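PDB 3GD5: ornithine carbamoyltransferase from Gloeobacter violaceus, which probably catalyses the reversible transfer of the carbamoyl group from carbamoyl phosphate to ornithine, giving citrulline for arginine biosynthesis. Local coordinates for residues A223-L229 with L259-A264; H47-L53 with G74-L80; S18-E24 with L175-K179. All coordinates share one frame; numbering follows the deposited sequence.

Contact 1 of 3, residues A223-L229 with L259-A264; sequences ARGAHIL and LLNCAA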
loop_
_atom_site.group_PDB
_atom_site.type_symbol
_atom_site.label_atom_id
_atom_site.label_comp_id
_atom_site.label_asym_id
_atom_site.label_seq_id
_atom_site.Cartn_x
_atom_site.Cartn_y
_atom_site.Cartn_z
ATOM N N ALA A 223 -1.768 15.309 42.905
ATOM C CA ALA A 223 -2.458 14.160 43.473
ATOM C C ALA A 223 -2.777 14.268 44.962
ATOM O O ALA A 223 -3.702 13.609 45.450
ATOM C CB ALA A 223 -1.645 12.889 43.211
ATOM N N ARG A 224 -2.028 15.088 45.691
ATOM C CA ARG A 224 -2.278 15.208 47.120
ATOM C C ARG A 224 -3.713 15.651 47.397
ATOM O O ARG A 224 -4.157 16.703 46.925
ATOM C CB ARG A 224 -1.285 16.179 47.768
ATOM C CG ARG A 224 -1.275 16.087 49.297
ATOM C CD ARG A 224 -0.005 16.660 49.941
ATOM N NE ARG A 224 0.056 18.122 49.914
ATOM C CZ ARG A 224 0.453 18.845 48.869
ATOM N NH1 ARG A 224 0.831 18.248 47.743
ATOM N NH2 ARG A 224 0.479 20.171 48.954
ATOM N N GLY A 225 -4.440 14.822 48.143
ATOM C CA GLY A 225 -5.817 15.136 48.483
ATOM C C GLY A 225 -6.850 14.943 47.383
ATOM O O GLY A 225 -8.006 15.341 47.541
ATOM N N ALA A 226 -6.455 14.335 46.270
ATOM C CA ALA A 226 -7.394 14.121 45.172
ATOM C C ALA A 226 -8.261 12.900 45.433
ATOM O O ALA A 226 -7.806 11.923 46.023
ATOM C CB ALA A 226 -6.632 13.951 43.861
ATOM N N HIS A 227 -9.517 12.961 45.000
ATOM C CA HIS A 227 -10.448 11.844 45.170
ATOM C C HIS A 227 -10.435 11.029 43.883
ATOM O O HIS A 227 -10.957 9.916 43.829
ATOM C CB HIS A 227 -11.864 12.366 45.399
ATOM C CG HIS A 227 -11.962 13.368 46.502
ATOM N ND1 HIS A 227 -12.116 13.009 47.825
ATOM C CD2 HIS A 227 -11.899 14.720 46.483
ATOM C CE1 HIS A 227 -12.144 14.098 48.572
ATOM N NE2 HIS A 227 -12.014 15.149 47.782
ATOM N N ILE A 228 -9.828 11.601 42.849
ATOM C CA ILE A 228 -9.767 10.965 41.546
ATOM C C ILE A 228 -8.447 11.249 40.844
ATOM O O ILE A 228 -8.074 12.403 40.652
ATOM C CB ILE A 228 -10.913 11.490 40.627
ATOM C CG1 ILE A 228 -12.262 11.329 41.320
ATOM C CG2 ILE A 228 -10.922 10.744 39.292
ATOM C CD1 ILE A 228 -13.060 12.630 41.375
ATOM N N LEU A 229 -7.728 10.192 40.483
ATOM C CA LEU A 229 -6.488 10.347 39.727
ATOM C C LEU A 229 -6.854 9.945 38.289
ATOM O O LEU A 229 -7.379 8.860 38.050
ATOM C CB LEU A 229 -5.386 9.448 40.286
ATOM C CG LEU A 229 -4.897 9.830 41.686
ATOM C CD1 LEU A 229 -3.767 8.903 42.092
ATOM C CD2 LEU A 229 -4.421 11.283 41.697
ATOM N N LEU A 259 1.861 7.249 43.743
ATOM C CA LEU A 259 1.018 8.410 43.480
ATOM C C LEU A 259 -0.322 8.276 44.191
ATOM O O LEU A 259 -0.854 9.249 44.726
ATOM C CB LEU A 259 0.792 8.576 41.978
ATOM C CG LEU A 259 0.107 9.892 41.598
ATOM C CD1 LEU A 259 0.986 11.051 42.032
ATOM C CD2 LEU A 259 -0.137 9.948 40.100
ATOM N N LEU A 260 -0.859 7.062 44.188
ATOM C CA LEU A 260 -2.132 6.769 44.837
ATOM C C LEU A 260 -2.057 7.057 46.328
ATOM O O LEU A 260 -2.991 7.588 46.932
ATOM C CB LEU A 260 -2.493 5.297 44.648
ATOM C CG LEU A 260 -3.546 4.927 43.609
ATOM C CD1 LEU A 260 -3.711 3.415 43.572
ATOM C CD2 LEU A 260 -4.864 5.599 43.962
ATOM N N ASN A 261 -0.933 6.692 46.922
ATOM C CA ASN A 261 -0.742 6.881 48.346
ATOM C C ASN A 261 -0.766 8.350 48.762
ATOM O O ASN A 261 -1.013 8.665 49.929
ATOM C CB ASN A 261 0.571 6.233 48.774
ATOM C CG ASN A 261 0.594 5.911 50.246
ATOM O OD1 ASN A 261 -0.248 5.151 50.739
ATOM N ND2 ASN A 261 1.554 6.487 50.967
ATOM N N CYS A 262 -0.524 9.241 47.803
ATOM C CA CYS A 262 -0.502 10.678 48.066
ATOM C C CYS A 262 -1.871 11.338 47.956
ATOM O O CYS A 262 -2.018 12.516 48.270
ATOM C CB CYS A 262 0.451 11.373 47.094
ATOM S SG CYS A 262 2.121 10.699 47.072
ATOM N N ALA A 263 -2.867 10.585 47.508
ATOM C CA ALA A 263 -4.208 11.126 47.341
ATOM C C ALA A 263 -5.118 10.745 48.504
ATOM O O ALA A 263 -4.683 10.097 49.457
ATOM C CB ALA A 263 -4.799 10.626 46.028
ATOM N N ALA A 264 -6.383 11.153 48.424
ATOM C CA ALA A 264 -7.350 10.830 49.466
ATOM C C ALA A 264 -7.409 9.316 49.617
ATOM O O ALA A 264 -6.941 8.581 48.746
ATOM C CB ALA A 264 -8.721 11.376 49.102
#
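L229 lays its CD1 methyl against L259 and L260 of helix 257-261. The methyl lies 3.8 Å from L260 CA and 4.0 Å from L260 CD2, so backbone and side chain both line its hollow. L259 fills the neighbouring gap. Its CG is anti to the backbone N (chi1 -171°), which places the branch between A223 and L229. There L259 CD1 presses on A223 CB at 3.4 Å, a tight fit. F220 of helix 219-223 also packs on L259.

A small bump fills the next hollow. The A263 methyl sits between two carbonyls, with CB 3.2 Å from A223 O and 3.3 Å from A226 O. These carbonyls belong to the first and last residues of a type II turn, A223 to A226. G225 takes the positive phi of that turn. C262 O meets the middle of the turn: R224 CA makes a 2.9 Å CA-H...O contact with it, almost straight at 176°. G225 N adds a weak hydrogen bond to the same oxygen. A264 N gives the firmer bond to A226 O, at 2.9 Å, with the donor tilted from the carbonyl plane. The R224 guanidinium turns to E221 instead.

Beyond the turn, L229 joins the five-stranded parallel sheet, bonding strand 268-271 through its backbone. The contact thus ties the sheet of the Asp/Orn-binding region to helix 257-261 and the residues after it. Both hydrogen bonds are made by backbone atoms, and most of the rest is packing of small or aliphatic side chains. The fit probably depends little on ionisation.

Contact 2 of 3, residues H47-L53 with G74-L80; sequences HGKVLGL and GGQVIDL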
loop_
_atom_site.group_PDB
_atom_site.type_symbol
_atom_site.label_atom_id
_atom_site.label_comp_id
_atom_site.label_asym_id
_atom_site.label_seq_id
_atom_site.Cartn_x
_atom_site.Cartn_y
_atom_site.Cartn_z
ATOM N N HIS A 47 -36.996 7.042 17.594
ATOM C CA HIS A 47 -37.536 6.209 16.531
ATOM C C HIS A 47 -37.771 7.036 15.274
ATOM O O HIS A 47 -38.273 8.157 15.338
ATOM C CB HIS A 47 -38.848 5.562 16.979
ATOM C CG HIS A 47 -39.493 4.718 15.923
ATOM N ND1 HIS A 47 -40.174 5.258 14.851
ATOM C CD2 HIS A 47 -39.544 3.375 15.765
ATOM C CE1 HIS A 47 -40.619 4.280 14.080
ATOM N NE2 HIS A 47 -40.250 3.129 14.611
ATOM N N GLY A 48 -37.391 6.476 14.130
ATOM C CA GLY A 48 -37.563 7.176 12.873
ATOM C C GLY A 48 -36.384 8.057 12.529
ATOM O O GLY A 48 -36.347 8.643 11.449
ATOM N N LYS A 49 -35.416 8.160 13.436
ATOM C CA LYS A 49 -34.244 8.994 13.176
ATOM C C LYS A 49 -32.964 8.195 12.929
ATOM O O LYS A 49 -32.799 7.071 13.415
ATOM C CB LYS A 49 -34.036 9.980 14.325
ATOM C CG LYS A 49 -35.184 10.958 14.474
ATOM C CD LYS A 49 -35.105 11.709 15.791
ATOM C CE LYS A 49 -36.410 12.438 16.084
ATOM N NZ LYS A 49 -36.748 13.403 15.004
ATOM N N VAL A 50 -32.061 8.795 12.164
ATOM C CA VAL A 50 -30.798 8.155 11.824
ATOM C C VAL A 50 -29.630 9.040 12.217
ATOM O O VAL A 50 -29.603 10.235 11.918
ATOM C CB VAL A 50 -30.703 7.867 10.300
ATOM C CG1 VAL A 50 -29.374 7.169 9.972
ATOM C CG2 VAL A 50 -31.905 7.023 9.852
ATOM N N LEU A 51 -28.659 8.431 12.879
ATOM C CA LEU A 51 -27.467 9.136 13.309
ATOM C C LEU A 51 -26.339 8.703 12.382
ATOM O O LEU A 51 -26.128 7.506 12.157
ATOM C CB LEU A 51 -27.138 8.737 14.741
ATOM C CG LEU A 51 -26.106 9.471 15.597
ATOM C CD1 LEU A 51 -25.244 8.411 16.224
ATOM C CD2 LEU A 51 -25.272 10.464 14.816
ATOM N N GLY A 52 -25.621 9.673 11.834
ATOM C CA GLY A 52 -24.516 9.352 10.957
ATOM C C GLY A 52 -23.226 9.527 11.728
ATOM O O GLY A 52 -23.096 10.467 12.521
ATOM N N LEU A 53 -22.283 8.616 11.510
ATOM C CA LEU A 53 -20.992 8.666 12.177
ATOM C C LEU A 53 -19.919 8.965 11.134
ATOM O O LEU A 53 -19.672 8.147 10.252
ATOM C CB LEU A 53 -20.680 7.320 12.827
ATOM C CG LEU A 53 -21.760 6.701 13.712
ATOM C CD1 LEU A 53 -21.354 5.276 14.061
ATOM C CD2 LEU A 53 -21.945 7.538 14.973
ATOM N N GLY A 74 -33.848 3.561 20.132
ATOM C CA GLY A 74 -34.758 3.151 19.074
ATOM C C GLY A 74 -34.502 3.756 17.700
ATOM O O GLY A 74 -35.366 3.707 16.820
ATOM N N GLY A 75 -33.322 4.333 17.502
ATOM C CA GLY A 75 -33.029 4.916 16.206
ATOM C C GLY A 75 -32.068 4.055 15.408
ATOM O O GLY A 75 -31.640 2.983 15.869
ATOM N N GLN A 76 -31.737 4.509 14.206
ATOM C CA GLN A 76 -30.791 3.787 13.364
ATOM C C GLN A 76 -29.471 4.546 13.301
ATOM O O GLN A 76 -29.403 5.718 13.678
ATOM C CB GLN A 76 -31.355 3.580 11.953
ATOM C CG GLN A 76 -31.964 2.192 11.746
ATOM C CD GLN A 76 -30.984 1.066 12.093
ATOM O OE1 GLN A 76 -29.765 1.187 11.890
ATOM N NE2 GLN A 76 -31.515 -0.034 12.604
ATOM N N VAL A 77 -28.432 3.870 12.814
ATOM C CA VAL A 77 -27.096 4.444 12.716
ATOM C C VAL A 77 -26.430 4.090 11.387
ATOM O O VAL A 77 -26.603 2.976 10.874
ATOM C CB VAL A 77 -26.196 3.893 13.856
ATOM C CG1 VAL A 77 -24.771 4.363 13.684
ATOM C CG2 VAL A 77 -26.753 4.319 15.215
ATOM N N ILE A 78 -25.671 5.031 10.831
ATOM C CA ILE A 78 -24.946 4.777 9.585
ATOM C C ILE A 78 -23.531 5.339 9.677
ATOM O O ILE A 78 -23.334 6.491 10.078
ATOM C CB ILE A 78 -25.629 5.420 8.361
ATOM C CG1 ILE A 78 -27.084 4.961 8.271
ATOM C CG2 ILE A 78 -24.897 5.002 7.078
ATOM C CD1 ILE A 78 -27.839 5.570 7.113
ATOM N N ASP A 79 -22.546 4.520 9.317
ATOM C CA ASP A 79 -21.154 4.955 9.339
ATOM C C ASP A 79 -20.875 5.547 7.962
ATOM O O ASP A 79 -21.070 4.872 6.953
ATOM C CB ASP A 79 -20.222 3.765 9.589
ATOM C CG ASP A 79 -18.803 4.195 9.936
ATOM O OD1 ASP A 79 -18.397 5.309 9.540
ATOM O OD2 ASP A 79 -18.088 3.416 10.599
ATOM N N LEU A 80 -20.442 6.807 7.922
ATOM C CA LEU A 80 -20.142 7.497 6.664
ATOM C C LEU A 80 -18.662 7.871 6.531
ATOM O O LEU A 80 -17.833 7.512 7.372
ATOM C CB LEU A 80 -20.976 8.777 6.532
ATOM C CG LEU A 80 -22.502 8.763 6.662
ATOM C CD1 LEU A 80 -23.104 7.623 5.848
ATOM C CD2 LEU A 80 -22.871 8.627 8.112
#
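D79 brings its flat carboxylate near the L53 carbonyl, with OD1 3.2 Å from L53 O. Both are acceptors, so no bond forms there. The other carboxylate oxygen has a weak, long ion pair with R63 of its own chain. The Q76 amide curls over its own strand to the next residue, bent at chi2 (-54°). Its OE1 takes V77 N from above the amide plane, while Q76 CB stays against V50 CG2. G74 O lies obliquely to the H47 ring and takes a CA-H...O contact from H47 CA at 3.3 Å.

The two strands run parallel at 22°. Five hydrogen bonds form the ladder, from Q76 N to K49 O at one end to L80 N to L53 O (2.8 Å) at the other. On one face V50 CG1 meets I78 CG1 at 3.6 Å. G52 has no side chain on this face, and L80 CD2 packs tightly on its CA at 3.4 Å. The other face carries L51, L53, V77 and D79. Here the L53 and V77 side chains meet at an oblique angle, with CD1 of L53 3.6 Å from CG1 of V77.

The strands belong to a beta-alpha-beta crossover through helix 60-72, whose M70 covers L51 and V77. Strand 106-110 flanks strand 50-55 on the side away from strand 76-79. V50 and I78 pack on Y71 and V68 of a second subunit, and R63 of that subunit bonds D79 O.

Contact 3 of 3, residues S18-E24 with L175-K179; sequences SLDDLDE and LGCAK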
loop_
_atom_site.group_PDB
_atom_site.type_symbol
_atom_site.label_atom_id
_atom_site.label_comp_id
_atom_site.label_asym_id
_atom_site.label_seq_id
_atom_site.Cartn_x
_atom_site.Cartn_y
_atom_site.Cartn_z
ATOM N N SER A 18 -17.931 21.551 21.897
ATOM C CA SER A 18 -17.022 21.789 23.004
ATOM C C SER A 18 -17.823 21.633 24.279
ATOM O O SER A 18 -19.027 21.892 24.292
ATOM C CB SER A 18 -16.473 23.215 22.909
ATOM O OG SER A 18 -15.986 23.669 24.157
ATOM N N LEU A 19 -17.174 21.194 25.352
ATOM C CA LEU A 19 -17.895 21.038 26.603
ATOM C C LEU A 19 -18.402 22.422 27.024
ATOM O O LEU A 19 -19.375 22.542 27.766
ATOM C CB LEU A 19 -16.987 20.460 27.689
ATOM C CG LEU A 19 -17.739 19.812 28.860
ATOM C CD1 LEU A 19 -18.587 18.640 28.361
ATOM C CD2 LEU A 19 -16.751 19.312 29.883
ATOM N N ASP A 20 -17.747 23.463 26.525
ATOM C CA ASP A 20 -18.129 24.828 26.852
ATOM C C ASP A 20 -19.386 25.281 26.109
ATOM O O ASP A 20 -19.733 26.462 26.127
ATOM C CB ASP A 20 -16.976 25.786 26.557
ATOM C CG ASP A 20 -17.069 27.073 27.364
ATOM O OD1 ASP A 20 -17.620 27.035 28.485
ATOM O OD2 ASP A 20 -16.575 28.116 26.888
ATOM N N ASP A 21 -20.061 24.343 25.451
ATOM C CA ASP A 21 -21.293 24.659 24.735
ATOM C C ASP A 21 -22.427 24.469 25.719
ATOM O O ASP A 21 -23.581 24.770 25.432
ATOM C CB ASP A 21 -21.501 23.721 23.538
ATOM C CG ASP A 21 -20.567 24.028 22.389
ATOM O OD1 ASP A 21 -19.851 25.048 22.465
ATOM O OD2 ASP A 21 -20.555 23.256 21.409
ATOM N N LEU A 22 -22.078 23.947 26.885
ATOM C CA LEU A 22 -23.042 23.707 27.945
ATOM C C LEU A 22 -22.635 24.568 29.116
ATOM O O LEU A 22 -21.486 24.509 29.546
ATOM C CB LEU A 22 -22.992 22.248 28.400
ATOM C CG LEU A 22 -23.247 21.103 27.417
ATOM C CD1 LEU A 22 -22.638 19.829 27.978
ATOM C CD2 LEU A 22 -24.736 20.936 27.172
ATOM N N ASP A 23 -23.549 25.386 29.625
ATOM C CA ASP A 23 -23.217 26.185 30.795
ATOM C C ASP A 23 -23.389 25.225 31.974
ATOM O O ASP A 23 -23.738 24.058 31.776
ATOM C CB ASP A 23 -24.143 27.409 30.932
ATOM C CG ASP A 23 -25.623 27.050 30.941
ATOM O OD1 ASP A 23 -26.022 26.088 31.633
ATOM O OD2 ASP A 23 -26.398 27.755 30.259
ATOM N N GLU A 24 -23.143 25.695 33.193
ATOM C CA GLU A 24 -23.277 24.832 34.362
ATOM C C GLU A 24 -24.646 24.163 34.434
ATOM O O GLU A 24 -24.748 22.980 34.750
ATOM C CB GLU A 24 -23.042 25.621 35.653
ATOM C CG GLU A 24 -21.708 26.345 35.727
ATOM C CD GLU A 24 -21.704 27.653 34.960
ATOM O OE1 GLU A 24 -20.664 28.342 34.971
ATOM O OE2 GLU A 24 -22.738 27.998 34.348
ATOM N N LEU A 175 -12.787 22.196 31.657
ATOM C CA LEU A 175 -14.072 22.873 31.512
ATOM C C LEU A 175 -15.165 22.164 32.297
ATOM O O LEU A 175 -16.011 22.807 32.923
ATOM C CB LEU A 175 -14.484 22.929 30.047
ATOM C CG LEU A 175 -13.584 23.695 29.082
ATOM C CD1 LEU A 175 -14.093 23.457 27.671
ATOM C CD2 LEU A 175 -13.564 25.194 29.431
ATOM N N GLY A 176 -15.138 20.834 32.257
ATOM C CA GLY A 176 -16.141 20.040 32.947
ATOM C C GLY A 176 -16.075 20.078 34.458
ATOM O O GLY A 176 -17.095 20.260 35.122
ATOM N N CYS A 177 -14.881 19.887 35.007
ATOM C CA CYS A 177 -14.712 19.908 36.450
ATOM C C CYS A 177 -15.178 21.256 36.985
ATOM O O CYS A 177 -16.078 21.321 37.817
ATOM C CB CYS A 177 -13.246 19.648 36.817
ATOM S SG CYS A 177 -12.763 17.905 36.607
ATOM N N ALA A 178 -14.581 22.329 36.486
ATOM C CA ALA A 178 -14.953 23.666 36.916
ATOM C C ALA A 178 -16.467 23.839 36.913
ATOM O O ALA A 178 -17.047 24.295 37.901
ATOM C CB ALA A 178 -14.310 24.705 36.005
ATOM N N LYS A 179 -17.106 23.453 35.812
ATOM C CA LYS A 179 -18.552 23.593 35.676
ATOM C C LYS A 179 -19.415 22.903 36.740
ATOM O O LYS A 179 -20.552 23.317 36.968
ATOM C CB LYS A 179 -18.998 23.135 34.285
ATOM C CG LYS A 179 -18.628 24.094 33.166
ATOM C CD LYS A 179 -19.250 23.647 31.859
ATOM C CE LYS A 179 -19.062 24.687 30.769
ATOM N NZ LYS A 179 -17.630 24.864 30.437
#
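D20 and K179 form a salt bridge where the carbamoyl phosphate-binding and ornithine-binding parts of the chain meet. D20 lies in a short 3-10 turn that follows S18, whose OG bonds E136. D23 N-caps helix 24-39, with OD1 accepting from Q26 N. K179 belongs to helix 168-180.

The lysine NZ lies 2.9 Å from D20 OD1. It arrives on the anti side, 26° out of the carboxylate plane. The two side chains cross at about a right angle. L175 CD1 packs alongside, 3.9 Å from D20 CB. L19 points toward helix 168-180. Its CD2 presses on G176 CA at 3.2 Å, a tight approach over a residue with no side chain. L19 also packs on P138, a residue that probably binds carbamoyl phosphate. Farther along, E24 CG rests against K179 O at 3.5 Å, while its carboxylate pairs with R208.

R201 binds the second oxygen of D20. The carboxylate thus lies between two cations, which would favour its ionised form. In turn, D20 probably offsets the charge of the buried K179.

How the contacts relate
From the N terminus, the chain first passes residues 18-24, which wait for their partner 151 residues on. Within that long span, contact 2 closes a short loop: strand 50-55 leads through helix 60-72 to strand 76-79. Contact 3 closes only when helix 168-180 arrives, so it encloses contact 2. Contact 1 follows in series, with 29 residues between its segments, and no loops cross. Contact 2 stays within the carbamoyl phosphate-binding region and contact 1 within the Asp/Orn-binding region. They lie on opposite sides of the chain's centre, their own centres about 41 Å apart. Contact 3 lies nearer the chain centre and joins the two regions.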